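Exodeoxyribonuclease 10 (Escherichia coli, PDB 4FZX) degrades single-stranded and double-stranded DNA from the 3' end as a magnesium-dependent exonuclease with a role in DNA repair. Local coordinates at residues C[4-8]-C[134-140]; C[123-128]-C[141-146]. All blocks are in the same frame, centred on the assembly; numbering follows the deposited sequence.

Interaction 1: C[4-8]-C[134-140]. With NA (sodium ion), chain G; NA (sodium ion), chain E; nucleotides of chain A.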
loop_
_atom_site.group_PDB
_atom_site.type_symbol
_atom_site.label_atom_id
_atom_site.label_comp_id
_atom_site.label_asym_id
_atom_site.label_seq_id
_atom_site.Cartn_x
_atom_site.Cartn_y
_atom_site.Cartn_z
ATOM N N ILE C 4 -14.539 17.149 -26.261
ATOM C CA ILE C 4 -13.263 16.548 -26.581
ATOM C C ILE C 4 -12.523 17.506 -27.489
ATOM O O ILE C 4 -13.113 18.042 -28.422
ATOM C CB ILE C 4 -13.435 15.172 -27.298
ATOM C CG1 ILE C 4 -13.974 14.123 -26.324
ATOM C CG2 ILE C 4 -12.103 14.713 -27.925
ATOM C CD1 ILE C 4 -15.337 14.486 -25.718
ATOM N N ILE C 5 -11.258 17.770 -27.160
ATOM C CA ILE C 5 -10.417 18.722 -27.890
ATOM C C ILE C 5 -9.177 18.008 -28.424
ATOM O O ILE C 5 -8.572 17.193 -27.726
ATOM C CB ILE C 5 -9.915 19.878 -26.960
ATOM C CG1 ILE C 5 -11.023 20.883 -26.692
ATOM C CG2 ILE C 5 -8.753 20.644 -27.631
ATOM C CD1 ILE C 5 -10.887 22.145 -27.524
ATOM N N ASP C 6 -8.761 18.370 -29.635
ATOM C CA ASP C 6 -7.440 17.999 -30.124
ATOM C C ASP C 6 -6.792 19.139 -30.892
ATOM O O ASP C 6 -7.469 19.918 -31.564
ATOM C CB ASP C 6 -7.498 16.739 -30.995
ATOM C CG ASP C 6 -6.107 16.244 -31.409
ATOM O OD1 ASP C 6 -5.399 15.655 -30.570
ATOM O OD2 ASP C 6 -5.724 16.430 -32.577
ATOM N N THR C 7 -5.463 19.153 -30.854
ATOM C CA THR C 7 -4.649 20.225 -31.399
ATOM C C THR C 7 -3.458 19.584 -32.133
ATOM O O THR C 7 -2.728 18.807 -31.555
ATOM C CB THR C 7 -4.077 21.092 -30.238
ATOM O OG1 THR C 7 -5.149 21.784 -29.583
ATOM C CG2 THR C 7 -3.109 22.088 -30.754
ATOM N N GLU C 8 -3.260 19.910 -33.398
ATOM C CA GLU C 8 -1.992 19.607 -34.044
ATOM C C GLU C 8 -1.134 20.868 -34.077
ATOM O O GLU C 8 -1.659 21.971 -34.196
ATOM C CB GLU C 8 -2.207 19.061 -35.461
ATOM C CG GLU C 8 -3.210 17.902 -35.563
ATOM C CD GLU C 8 -2.795 16.670 -34.752
ATOM O OE1 GLU C 8 -1.590 16.323 -34.723
ATOM O OE2 GLU C 8 -3.688 16.034 -34.155
ATOM N N HIS C 134 -4.108 11.857 -36.968
ATOM C CA HIS C 134 -3.265 13.033 -36.730
ATOM C C HIS C 134 -3.765 14.284 -37.451
ATOM O O HIS C 134 -3.090 15.312 -37.459
ATOM C CB HIS C 134 -1.811 12.757 -37.107
ATOM C CG HIS C 134 -1.235 11.552 -36.440
ATOM N ND1 HIS C 134 -1.018 11.487 -35.081
ATOM C CD2 HIS C 134 -0.817 10.368 -36.946
ATOM C CE1 HIS C 134 -0.489 10.316 -34.777
ATOM N NE2 HIS C 134 -0.349 9.620 -35.892
ATOM N N ARG C 135 -4.975 14.222 -37.991
ATOM C CA ARG C 135 -5.720 15.443 -38.248
ATOM C C ARG C 135 -6.700 15.641 -37.113
ATOM O O ARG C 135 -7.318 14.689 -36.651
ATOM C CB ARG C 135 -6.421 15.403 -39.604
ATOM C CG ARG C 135 -5.447 15.386 -40.819
ATOM C CD ARG C 135 -4.662 16.712 -40.976
ATOM N NE ARG C 135 -5.559 17.861 -41.121
ATOM C CZ ARG C 135 -6.115 18.255 -42.265
ATOM N NH1 ARG C 135 -5.808 17.651 -43.410
ATOM N NH2 ARG C 135 -6.948 19.286 -42.270
ATOM N N ALA C 136 -6.788 16.872 -36.618
ATOM C CA ALA C 136 -7.404 17.121 -35.330
ATOM C C ALA C 136 -8.796 16.512 -35.183
ATOM O O ALA C 136 -9.057 15.839 -34.190
ATOM C CB ALA C 136 -7.429 18.616 -35.024
ATOM N N LEU C 137 -9.689 16.748 -36.156
ATOM C CA LEU C 137 -11.067 16.259 -36.040
ATOM C C LEU C 137 -11.122 14.744 -36.046
ATOM O O LEU C 137 -11.919 14.135 -35.333
ATOM C CB LEU C 137 -11.974 16.826 -37.149
ATOM C CG LEU C 137 -13.469 16.561 -36.930
ATOM C CD1 LEU C 137 -13.965 17.231 -35.633
ATOM C CD2 LEU C 137 -14.330 16.981 -38.119
ATOM N N TYR C 138 -10.242 14.128 -36.827
ATOM C CA TYR C 138 -10.151 12.677 -36.863
ATOM C C TYR C 138 -9.803 12.126 -35.483
ATOM O O TYR C 138 -10.511 11.252 -34.952
ATOM C CB TYR C 138 -9.116 12.256 -37.904
ATOM C CG TYR C 138 -9.093 10.784 -38.192
ATOM C CD1 TYR C 138 -8.549 9.887 -37.278
ATOM C CD2 TYR C 138 -9.595 10.286 -39.393
ATOM C CE1 TYR C 138 -8.511 8.533 -37.548
ATOM C CE2 TYR C 138 -9.565 8.923 -39.670
ATOM C CZ TYR C 138 -9.013 8.058 -38.745
ATOM O OH TYR C 138 -9.001 6.704 -39.000
ATOM N N ASP C 139 -8.767 12.689 -34.860
ATOM C CA ASP C 139 -8.336 12.223 -33.551
ATOM C C ASP C 139 -9.355 12.513 -32.446
ATOM O O ASP C 139 -9.401 11.799 -31.433
ATOM C CB ASP C 139 -6.991 12.825 -33.175
ATOM C CG ASP C 139 -5.823 12.219 -33.963
ATOM O OD1 ASP C 139 -6.057 11.438 -34.916
ATOM O OD2 ASP C 139 -4.661 12.564 -33.646
ATOM N N CYS C 140 -10.154 13.568 -32.621
ATOM C CA CYS C 140 -11.255 13.865 -31.698
ATOM C C CYS C 140 -12.253 12.728 -31.648
ATOM O O CYS C 140 -12.755 12.391 -30.591
ATOM C CB CYS C 140 -11.976 15.170 -32.091
ATOM S SG CYS C 140 -11.126 16.673 -31.557
HETATM NA NA NA G . -3.724 14.334 -32.681
HETATM NA NA NA E . -3.439 15.281 -29.199
ATOM P P DG A 17 -0.712 14.235 -30.629
ATOM O OP1 DG A 17 -2.036 14.657 -31.125
ATOM O OP2 DG A 17 -0.276 12.847 -30.874
ATOM O "O5'" DG A 17 0.406 15.225 -31.163
ATOM C "C5'" DG A 17 0.183 16.619 -31.087
ATOM C "C4'" DG A 17 1.184 17.397 -31.915
ATOM O "O4'" DG A 17 2.457 17.320 -31.263
ATOM C "C3'" DG A 17 1.430 16.908 -33.337
ATOM O "O3'" DG A 17 0.484 17.526 -34.192
ATOM C "C2'" DG A 17 2.841 17.424 -33.617
ATOM C "C1'" DG A 17 3.482 17.355 -32.236
ATOM N N9 DG A 17 4.236 16.141 -32.025
ATOM C C8 DG A 17 3.741 14.942 -31.573
ATOM N N7 DG A 17 4.652 14.025 -31.475
ATOM C C5 DG A 17 5.817 14.675 -31.870
ATOM C C6 DG A 17 7.129 14.179 -31.953
ATOM O O6 DG A 17 7.512 13.037 -31.660
ATOM N N1 DG A 17 8.021 15.151 -32.415
ATOM C C2 DG A 17 7.672 16.454 -32.743
ATOM N N2 DG A 17 8.665 17.263 -33.180
ATOM N N3 DG A 17 6.429 16.925 -32.675
ATOM C C4 DG A 17 5.572 15.973 -32.232
HETATM O O HOH W 1 -7.070 13.399 -29.607
HETATM O O HOH W 2 -3.193 17.423 -29.287
HETATM O O HOH W 3 -1.507 13.705 -33.885
HETATM O O HOH W 4 -4.224 12.925 -29.630
HETATM O O HOH W 5 -4.077 15.387 -26.953
#

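Interaction 2: C[123-128]-C[141-146]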
loop_
_atom_site.group_PDB
_atom_site.type_symbol
_atom_site.label_atom_id
_atom_site.label_comp_id
_atom_site.label_asym_id
_atom_site.label_seq_id
_atom_site.Cartn_x
_atom_site.Cartn_y
_atom_site.Cartn_z
ATOM N N LEU C 123 -12.237 -0.435 -30.603
ATOM C CA LEU C 123 -13.277 0.558 -30.810
ATOM C C LEU C 123 -13.610 0.727 -32.286
ATOM O O LEU C 123 -12.817 0.382 -33.173
ATOM C CB LEU C 123 -12.872 1.895 -30.193
ATOM C CG LEU C 123 -12.630 1.849 -28.682
ATOM C CD1 LEU C 123 -11.833 3.034 -28.246
ATOM C CD2 LEU C 123 -13.946 1.774 -27.926
ATOM N N ASN C 124 -14.799 1.236 -32.549
ATOM C CA ASN C 124 -15.233 1.451 -33.917
ATOM C C ASN C 124 -16.064 2.703 -33.923
ATOM O O ASN C 124 -17.183 2.700 -33.421
ATOM C CB ASN C 124 -16.054 0.245 -34.408
ATOM C CG ASN C 124 -16.342 0.293 -35.901
ATOM O OD1 ASN C 124 -15.502 0.715 -36.701
ATOM N ND2 ASN C 124 -17.521 -0.189 -36.286
ATOM N N VAL C 125 -15.442 3.813 -34.300
ATOM C CA VAL C 125 -16.164 5.068 -34.464
ATOM C C VAL C 125 -16.263 5.422 -35.955
ATOM O O VAL C 125 -15.399 5.064 -36.749
ATOM C CB VAL C 125 -15.486 6.216 -33.665
ATOM C CG1 VAL C 125 -14.187 6.665 -34.341
ATOM C CG2 VAL C 125 -16.451 7.385 -33.446
ATOM N N GLN C 126 -17.362 6.049 -36.340
ATOM C CA GLN C 126 -17.484 6.589 -37.680
ATOM C C GLN C 126 -16.699 7.883 -37.722
ATOM O O GLN C 126 -17.070 8.857 -37.058
ATOM C CB GLN C 126 -18.952 6.870 -37.993
ATOM C CG GLN C 126 -19.256 7.139 -39.461
ATOM C CD GLN C 126 -20.746 7.384 -39.695
ATOM O OE1 GLN C 126 -21.542 6.436 -39.791
ATOM N NE2 GLN C 126 -21.138 8.659 -39.723
ATOM N N THR C 127 -15.572 7.873 -38.429
ATOM C CA THR C 127 -14.774 9.075 -38.565
ATOM C C THR C 127 -15.253 9.916 -39.733
ATOM O O THR C 127 -15.934 9.412 -40.622
ATOM C CB THR C 127 -13.272 8.769 -38.723
ATOM O OG1 THR C 127 -13.057 7.960 -39.885
ATOM C CG2 THR C 127 -12.742 8.062 -37.496
ATOM N N PRO C 128 -14.930 11.219 -39.714
ATOM C CA PRO C 128 -15.389 12.094 -40.783
ATOM C C PRO C 128 -14.579 11.866 -42.056
ATOM O O PRO C 128 -13.465 11.359 -41.990
ATOM C CB PRO C 128 -15.142 13.494 -40.217
ATOM C CG PRO C 128 -14.030 13.319 -39.190
ATOM C CD PRO C 128 -13.887 11.852 -38.885
ATOM N N TYR C 141 -12.559 12.157 -32.809
ATOM C CA TYR C 141 -13.470 11.015 -32.893
ATOM C C TYR C 141 -12.902 9.766 -32.237
ATOM O O TYR C 141 -13.633 8.997 -31.604
ATOM C CB TYR C 141 -13.851 10.733 -34.351
ATOM C CG TYR C 141 -14.997 11.592 -34.815
ATOM C CD1 TYR C 141 -16.310 11.227 -34.540
ATOM C CD2 TYR C 141 -14.767 12.837 -35.395
ATOM C CE1 TYR C 141 -17.375 12.027 -34.914
ATOM C CE2 TYR C 141 -15.828 13.662 -35.752
ATOM C CZ TYR C 141 -17.133 13.235 -35.520
ATOM O OH TYR C 141 -18.198 14.033 -35.873
ATOM N N ILE C 142 -11.590 9.589 -32.354
ATOM C CA ILE C 142 -10.903 8.478 -31.704
ATOM C C ILE C 142 -10.979 8.640 -30.186
ATOM O O ILE C 142 -11.384 7.731 -29.472
ATOM C CB ILE C 142 -9.409 8.419 -32.120
ATOM C CG1 ILE C 142 -9.268 8.224 -33.635
ATOM C CG2 ILE C 142 -8.688 7.324 -31.350
ATOM C CD1 ILE C 142 -10.074 7.074 -34.200
ATOM N N THR C 143 -10.648 9.833 -29.712
ATOM C CA THR C 143 -10.581 10.090 -28.284
ATOM C C THR C 143 -11.977 10.068 -27.669
ATOM O O THR C 143 -12.183 9.455 -26.627
ATOM C CB THR C 143 -9.870 11.413 -28.004
ATOM O OG1 THR C 143 -8.574 11.372 -28.609
ATOM C CG2 THR C 143 -9.721 11.675 -26.493
ATOM N N ALA C 144 -12.953 10.608 -28.392
ATOM C CA ALA C 144 -14.342 10.552 -27.945
ATOM C C ALA C 144 -14.806 9.105 -27.823
ATOM O O ALA C 144 -15.389 8.716 -26.803
ATOM C CB ALA C 144 -15.253 11.333 -28.899
ATOM N N ALA C 145 -14.533 8.297 -28.846
ATOM C CA ALA C 145 -14.858 6.864 -28.767
ATOM C C ALA C 145 -14.183 6.214 -27.560
ATOM O O ALA C 145 -14.783 5.407 -26.856
ATOM C CB ALA C 145 -14.468 6.130 -30.073
ATOM N N LEU C 146 -12.929 6.574 -27.319
ATOM C CA LEU C 146 -12.214 6.069 -26.164
ATOM C C LEU C 146 -12.862 6.513 -24.847
ATOM O O LEU C 146 -12.943 5.738 -23.900
ATOM C CB LEU C 146 -10.757 6.516 -26.207
ATOM C CG LEU C 146 -9.945 6.229 -24.946
ATOM C CD1 LEU C 146 -9.911 4.718 -24.628
ATOM C CD2 LEU C 146 -8.535 6.817 -25.054
#

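Interaction 1: C[4-8]-C[134-140]
Asp6, Glu8 and Asp139 grip one sodium ion between the two segments. Asp139 OD2 holds this ion at 2.2 Å, Glu8 OE2 binds it too, and Asp6 OD2 holds it more loosely at 2.9 Å. This is the metal site of a DEDDh exonuclease with an RNase H-like fold. Strand 4-8 supplies Asp6 and Glu8, and the start of helix 136-154 supplies Asp139. His134 stands five residues before Asp139, the spacing of the DEDDh histidine.

Asp6 CG lies anti to the backbone N (chi1 -174°). This torsion carries the carboxylate to two ions: OD2 meets the shared one, and Asp6 OD1 binds a second sodium ion at 2.4 Å. OP1 of DG17 of chain A bridges both ions. Water 3, at 2.8 Å from Glu8 OE1, also joins His134 ND1 across the contact. O3' of DG17 approaches Glu8 OE1 unusually closely, and the exact length is doubtful. Asp139 is steadied by its other oxygen: OD1 accepts a nearly straight bond from His134 N (2.9 Å, 171°) and another from His133 ND1. On the far side of Asp6 from the metals, Cys140 SG rests 3.7 Å from Asp6 CB.

Interaction 2: C[123-128]-C[141-146]
Val125 is the central bump of this contact. Its side chain drops onto helix 136-154 into a shallow hollow between Tyr141, Ile142 and Ala145, and its CB comes within 3.7 Å of Ala145 CB. The short side chain of Ala145 forms the floor of the hollow. The hollow joins positions one turn apart on the helix. The partner segment 123-128 is an extended, irregular stretch of the loop that runs from helix 114-120 back to helix 136-154.

The two valine branches settle on the helix backbone. Val125 CG1 lies 3.6 Å from Tyr141 O, and Val125 CG2 lies 3.7 Å from Tyr141 O. With chi1 at 73°, CG1 sits between the backbone N and the carbonyl carbon, and CG2 is anti to the N. CG2 then meets the edge of the Tyr141 ring, in its plane, while CG1 faces Ile142 CD1.

Tyr141 projects from the helix towards the loop. Its CD2 is touched by Pro128 CD at 3.7 Å, and Gln126 O approaches its CD1 at 3.5 Å. CG and CD of the proline meet the CD2 and CE2 side of the ring at a slant. Thr127 turns its methyl CG2 to Tyr141 CB and Ile142 CD1. Farther along the helix, Leu123 fills the next dip. Its CD1 lies 3.7 Å from Leu146 CA, and its CD2 lies 3.9 Å from Ala145 O.

Neighbouring elements complete the setting. Val125 N is hydrogen-bonded to Tyr118 OH of helix 114-120. Ile29 of strand 28-36 touches both Val125 and Tyr141.

No hydrogen bond links the two segments. The side chains that meet are mostly aliphatic or aromatic, so the loop is held on the helix here by van der Waals fit and the hydrophobic effect.

Overall arrangement
Both interactions use helix 136-154, one after the other along its first turns: 134-140 leads into it and 141-146 follows directly. Their centres lie 11 Å apart. Along the chain the order is 4-8, 123-128, 134-140, 141-146, so the segments alternate. Interaction 1 joins the helix to strand 2-9, the middle strand of the mixed sheet, at the metal site near the centre of the chain. Interaction 2 lies farther out, where the loop before the helix packs on it. The two touch directly: Leu137 meets Pro128, and Ile4 packs on Ala144. One helix thus connects the DNA-bound metal site with the loop.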